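Local coordinates for protein endo-1,4-b-d-mannanase (Trichoderma reesei, PDB 1QNR) that probably hydrolyses internal beta-1,4-mannosidic bonds of mannans, as an endo-acting mannanase of glycoside hydrolase family 5, at residues V5-T10 with L235-F240; F12-D15 with Y20-G23. All coordinates share one frame; numbering follows the deposited sequence. Where two conformers were deposited one is given.

Interaction 1: residues V5-T10 with L235-F240; sequences VTISGT and LDFGTF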
loop_
_atom_site.group_PDB
_atom_site.type_symbol
_atom_site.label_atom_id
_atom_site.label_comp_id
_atom_site.label_asym_id
_atom_site.label_seq_id
_atom_site.Cartn_x
_atom_site.Cartn_y
_atom_site.Cartn_z
ATOM N N VAL A 5 7.598 -0.365 14.544
ATOM C CA VAL A 5 6.561 -1.393 14.382
ATOM C C VAL A 5 7.240 -2.744 14.063
ATOM O O VAL A 5 8.109 -2.891 13.213
ATOM C CB VAL A 5 5.557 -1.050 13.237
ATOM C CG1 VAL A 5 4.566 -2.228 13.035
ATOM C CG2 VAL A 5 4.803 0.245 13.498
ATOM N N THR A 6 6.861 -3.763 14.895
ATOM C CA THR A 6 7.421 -5.126 14.794
ATOM C C THR A 6 6.289 -6.136 14.754
ATOM O O THR A 6 5.098 -5.808 14.865
ATOM C CB THR A 6 8.374 -5.438 15.998
ATOM O OG1 THR A 6 7.558 -5.383 17.203
ATOM C CG2 THR A 6 9.567 -4.491 16.002
ATOM N N ILE A 7 6.660 -7.421 14.556
ATOM C CA ILE A 7 5.720 -8.548 14.641
ATOM C C ILE A 7 5.964 -9.358 15.944
ATOM O O ILE A 7 7.112 -9.740 16.150
ATOM C CB ILE A 7 5.831 -9.384 13.338
ATOM C CG1 ILE A 7 5.199 -8.553 12.167
ATOM C CG2 ILE A 7 5.051 -10.705 13.431
ATOM C CD1 ILE A 7 5.500 -9.113 10.788
ATOM N N SER A 8 4.903 -9.664 16.631
ATOM C CA SER A 8 4.984 -10.499 17.890
ATOM C C SER A 8 4.003 -11.612 17.585
ATOM O O SER A 8 2.801 -11.472 17.286
ATOM C CB SER A 8 4.520 -9.624 19.067
ATOM O OG SER A 8 4.607 -10.378 20.286
ATOM N N GLY A 9 4.508 -12.903 17.533
ATOM C CA GLY A 9 3.564 -13.992 17.120
ATOM C C GLY A 9 3.115 -13.792 15.681
ATOM O O GLY A 9 4.033 -13.523 14.880
ATOM N N THR A 10 1.838 -13.870 15.363
ATOM C CA THR A 10 1.338 -13.562 14.036
ATOM C C THR A 10 0.418 -12.302 14.087
ATOM O O THR A 10 -0.423 -12.095 13.202
ATOM C CB THR A 10 0.571 -14.675 13.321
ATOM O OG1 THR A 10 -0.361 -15.183 14.293
ATOM C CG2 THR A 10 1.513 -15.828 12.895
ATOM N N LEU A 235 10.617 -10.760 3.138
ATOM C CA LEU A 235 9.266 -10.113 3.233
ATOM C C LEU A 235 8.718 -10.557 4.575
ATOM O O LEU A 235 8.626 -11.755 4.919
ATOM C CB LEU A 235 8.341 -10.526 2.059
ATOM C CG LEU A 235 8.846 -10.104 0.681
ATOM C CD1 LEU A 235 7.897 -10.661 -0.409
ATOM C CD2 LEU A 235 8.951 -8.591 0.483
ATOM N N ASP A 236 8.206 -9.630 5.401
ATOM C CA ASP A 236 7.808 -9.914 6.772
ATOM C C ASP A 236 6.351 -10.290 6.954
ATOM O O ASP A 236 5.955 -10.916 7.920
ATOM C CB ASP A 236 8.166 -8.674 7.683
ATOM C CG ASP A 236 9.630 -8.410 7.699
ATOM O OD1 ASP A 236 10.391 -9.307 8.161
ATOM O OD2 ASP A 236 10.097 -7.363 7.219
ATOM N N PHE A 237 5.487 -9.882 5.998
ATOM C CA PHE A 237 4.039 -10.192 6.070
ATOM C C PHE A 237 3.445 -10.162 4.663
ATOM O O PHE A 237 4.077 -9.566 3.773
ATOM C CB PHE A 237 3.275 -9.219 7.031
ATOM C CG PHE A 237 3.342 -7.767 6.612
ATOM C CD1 PHE A 237 2.301 -7.240 5.835
ATOM C CD2 PHE A 237 4.329 -6.915 7.104
ATOM C CE1 PHE A 237 2.287 -5.862 5.494
ATOM C CE2 PHE A 237 4.324 -5.543 6.789
ATOM C CZ PHE A 237 3.297 -5.008 5.993
ATOM N N GLY A 238 2.256 -10.763 4.487
ATOM C CA GLY A 238 1.610 -10.801 3.173
ATOM C C GLY A 238 0.581 -9.672 3.016
ATOM O O GLY A 238 0.014 -9.185 4.035
ATOM N N THR A 239 0.324 -9.241 1.775
ATOM C CA THR A 239 -0.747 -8.280 1.464
ATOM C C THR A 239 -1.704 -8.896 0.453
ATOM O O THR A 239 -1.305 -9.661 -0.459
ATOM C CB THR A 239 -0.176 -6.963 0.804
ATOM O OG1 THR A 239 0.710 -7.287 -0.298
ATOM C CG2 THR A 239 0.613 -6.155 1.865
ATOM N N PHE A 240 -2.996 -8.524 0.556
ATOM C CA PHE A 240 -3.939 -8.890 -0.528
ATOM C C PHE A 240 -5.032 -7.815 -0.635
ATOM O O PHE A 240 -5.271 -7.074 0.339
ATOM C CB PHE A 240 -4.581 -10.273 -0.412
ATOM C CG PHE A 240 -5.429 -10.468 0.825
ATOM C CD1 PHE A 240 -4.876 -10.858 2.021
ATOM C CD2 PHE A 240 -6.801 -10.248 0.761
ATOM C CE1 PHE A 240 -5.628 -11.086 3.200
ATOM C CE2 PHE A 240 -7.613 -10.443 1.945
ATOM C CZ PHE A 240 -6.985 -10.870 3.148
#

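Interaction 2: residues F12-D15 with Y20-G23; sequences FNID and YFAG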
loop_
_atom_site.group_PDB
_atom_site.type_symbol
_atom_site.label_atom_id
_atom_site.label_comp_id
_atom_site.label_asym_id
_atom_site.label_seq_id
_atom_site.Cartn_x
_atom_site.Cartn_y
_atom_site.Cartn_z
ATOM N N PHE A 12 0.668 -7.751 14.860
ATOM C CA PHE A 12 1.558 -6.600 14.900
ATOM C C PHE A 12 1.660 -5.951 16.292
ATOM O O PHE A 12 0.664 -5.951 17.039
ATOM C CB PHE A 12 1.124 -5.513 13.869
ATOM C CG PHE A 12 1.256 -6.004 12.429
ATOM C CD1 PHE A 12 2.492 -6.005 11.789
ATOM C CD2 PHE A 12 0.153 -6.481 11.763
ATOM C CE1 PHE A 12 2.604 -6.454 10.467
ATOM C CE2 PHE A 12 0.270 -6.943 10.453
ATOM C CZ PHE A 12 1.489 -6.976 9.784
ATOM N N ASN A 13 2.849 -5.435 16.600
ATOM C CA ASN A 13 3.075 -4.663 17.833
ATOM C C ASN A 13 3.301 -3.199 17.428
ATOM O O ASN A 13 4.303 -2.868 16.799
ATOM C CB ASN A 13 4.348 -5.242 18.529
ATOM C CG ASN A 13 4.671 -4.560 19.827
ATOM O OD1 ASN A 13 4.317 -3.411 20.051
ATOM N ND2 ASN A 13 5.417 -5.237 20.761
ATOM N N ILE A 14 2.277 -2.350 17.742
ATOM C CA ILE A 14 2.326 -0.943 17.340
ATOM C C ILE A 14 2.391 -0.114 18.635
ATOM O O ILE A 14 1.446 -0.231 19.467
ATOM C CB ILE A 14 1.036 -0.570 16.547
ATOM C CG1 ILE A 14 0.857 -1.504 15.300
ATOM C CG2 ILE A 14 0.993 0.919 16.176
ATOM C CD1 ILE A 14 -0.510 -1.283 14.630
ATOM N N ASP A 15 3.494 0.610 18.824
ATOM C CA ASP A 15 3.700 1.421 20.042
ATOM C C ASP A 15 3.426 0.615 21.311
ATOM O O ASP A 15 2.868 1.125 22.305
ATOM C CB ASP A 15 2.820 2.670 19.970
ATOM C CG ASP A 15 3.285 3.632 18.861
ATOM O OD1 ASP A 15 4.455 3.542 18.454
ATOM O OD2 ASP A 15 2.467 4.457 18.442
ATOM N N TYR A 20 -4.935 -6.747 16.695
ATOM C CA TYR A 20 -5.505 -6.363 15.379
ATOM C C TYR A 20 -5.640 -4.847 15.231
ATOM O O TYR A 20 -5.973 -4.151 16.197
ATOM C CB TYR A 20 -6.910 -6.994 15.317
ATOM C CG TYR A 20 -7.509 -6.945 13.887
ATOM C CD1 TYR A 20 -8.260 -5.873 13.431
ATOM C CD2 TYR A 20 -7.323 -8.055 13.047
ATOM C CE1 TYR A 20 -8.827 -5.854 12.135
ATOM C CE2 TYR A 20 -7.857 -8.068 11.736
ATOM C CZ TYR A 20 -8.590 -6.979 11.300
ATOM O OH TYR A 20 -9.165 -6.952 10.028
ATOM N N PHE A 21 -5.384 -4.326 13.989
ATOM C CA PHE A 21 -5.525 -2.886 13.750
ATOM C C PHE A 21 -6.462 -2.630 12.576
ATOM O O PHE A 21 -6.577 -3.436 11.629
ATOM C CB PHE A 21 -4.156 -2.219 13.454
ATOM C CG PHE A 21 -3.583 -2.478 12.068
ATOM C CD1 PHE A 21 -3.923 -1.713 10.960
ATOM C CD2 PHE A 21 -2.672 -3.528 11.891
ATOM C CE1 PHE A 21 -3.415 -2.018 9.680
ATOM C CE2 PHE A 21 -2.139 -3.821 10.619
ATOM C CZ PHE A 21 -2.471 -3.040 9.521
ATOM N N ALA A 22 -7.110 -1.457 12.623
ATOM C CA ALA A 22 -7.792 -0.915 11.421
ATOM C C ALA A 22 -7.007 0.279 10.911
ATOM O O ALA A 22 -6.515 1.120 11.677
ATOM C CB ALA A 22 -9.249 -0.498 11.695
ATOM N N GLY A 23 -6.938 0.378 9.559
ATOM C CA GLY A 23 -6.292 1.544 8.914
ATOM C C GLY A 23 -7.068 1.969 7.639
ATOM O O GLY A 23 -8.189 1.497 7.424
#

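Interaction 1: residues V5-T10 with L235-F240
I7 meets D236 and F237 through a single methyl, CD1. Its closest partner is a backbone atom: I7 CD1 lies 3.4 Å from D236 O, a van der Waals approach of a methyl to a carbonyl oxygen. The same I7 CD1 is 4.1 Å from D236 CB and 4.4 Å from F237 CB, and it comes to the F237 ring obliquely. The reach follows from the isoleucine's torsions. CG1 sits beside the backbone N and opposite the carbonyl carbon (chi1 -71°), and the extended second torsion (chi2 168°) carries CD1 outward. The branch therefore spans a main-chain gap in which even the nearest CA pair, I7 CA and D236 CA, is 8.3 Å apart, and only 86 Å² is buried in total. Strand 6-8 belongs to the small N-terminal sheet set against the (beta/alpha)8 barrel characteristic of family 5, and D236 and F237 immediately precede barrel strand 238-242, so the join is one isoleucine methyl of the sheet against the residues leading into that strand. Further out, the D236 carboxylate is turned to other partners: OD2 makes a salt bridge to K192 NZ and accepts a hydrogen bond from V200 N, so it is D236 O and CB that face I7. The F237 side chain packs on L199, A163 and V273, residues of three barrel strands, and its ring makes an edge-to-face pair with F12. P271 touches the side chains of both I7 and F237.

Interaction 2: residues F12-D15 with Y20-G23
F12 and I14 both pack on F21, where the N-terminal beta-sheet meets the first strand of the (beta/alpha)8 barrel. The two segments are not paired as strands: F12 bonds through its backbone to G19, whereas F21 bonds to G301 and D303 in the barrel, so side chains make the join. Its tight part is an offset edge-to-face aromatic pair, with the edge of F21 turned toward the face of F12. The ring centroids of F12 and F21 lie 5.8 Å apart and the planes stand at 68°. F12 CD2 lies in the plane of the F21 ring, 3.7 Å from F21 CE2. F21 CG is placed between its backbone N and carbonyl carbon (chi1 75°), a rotation that turns the ring toward F12. All three side chains are buried, and F162 meets both rings. Cutting F21 back to an alanine would probably open a gap here, with the aromatic edge toward F12 lost and I14 CD1 deprived of the ring it packs on. The looser, partly exposed side is that of N13 and D15. N13, between the two packing residues, keeps its side chain 9.6 Å from segment 20-23 at the nearest atoms. D15 is occupied through OD1 with K105 NZ, a salt bridge, and with S3 N. Y20 turns instead to the barrel and helix 330-343: its side chain touches I343, and its OH hydrogen-bonds to D303 OD2 and S294 OG. Back on the packed side, I14 crosses F21 at about a right angle, its CD1 methyl 3.9 Å from F21 CB and 4.1 Å from F21 CD2.

From the N terminus, strand 6-8 turns back into strand 11-14, and the T6 O to N13 N distance of 2.9 Å marks a probable hydrogen bond between interactions 1 and 2. Interaction 2 then closes a short loop of four residues, 16-19, which holds strand 17-18, the third of the N-terminal sheet, before the chain enters barrel strand 21-25. Interaction 1 closes a far longer loop, 224 residues, so interaction 2 is nested inside it and the two do not cross. Their centres lie about 11 Å apart. F12 bridges them, its CD1 3.7 Å from I7 CG1 and its CZ 3.8 Å from F237 CG. Together they tie the N-terminal sheet to barrel strand 21-25 and the lead-in of strand 238-242.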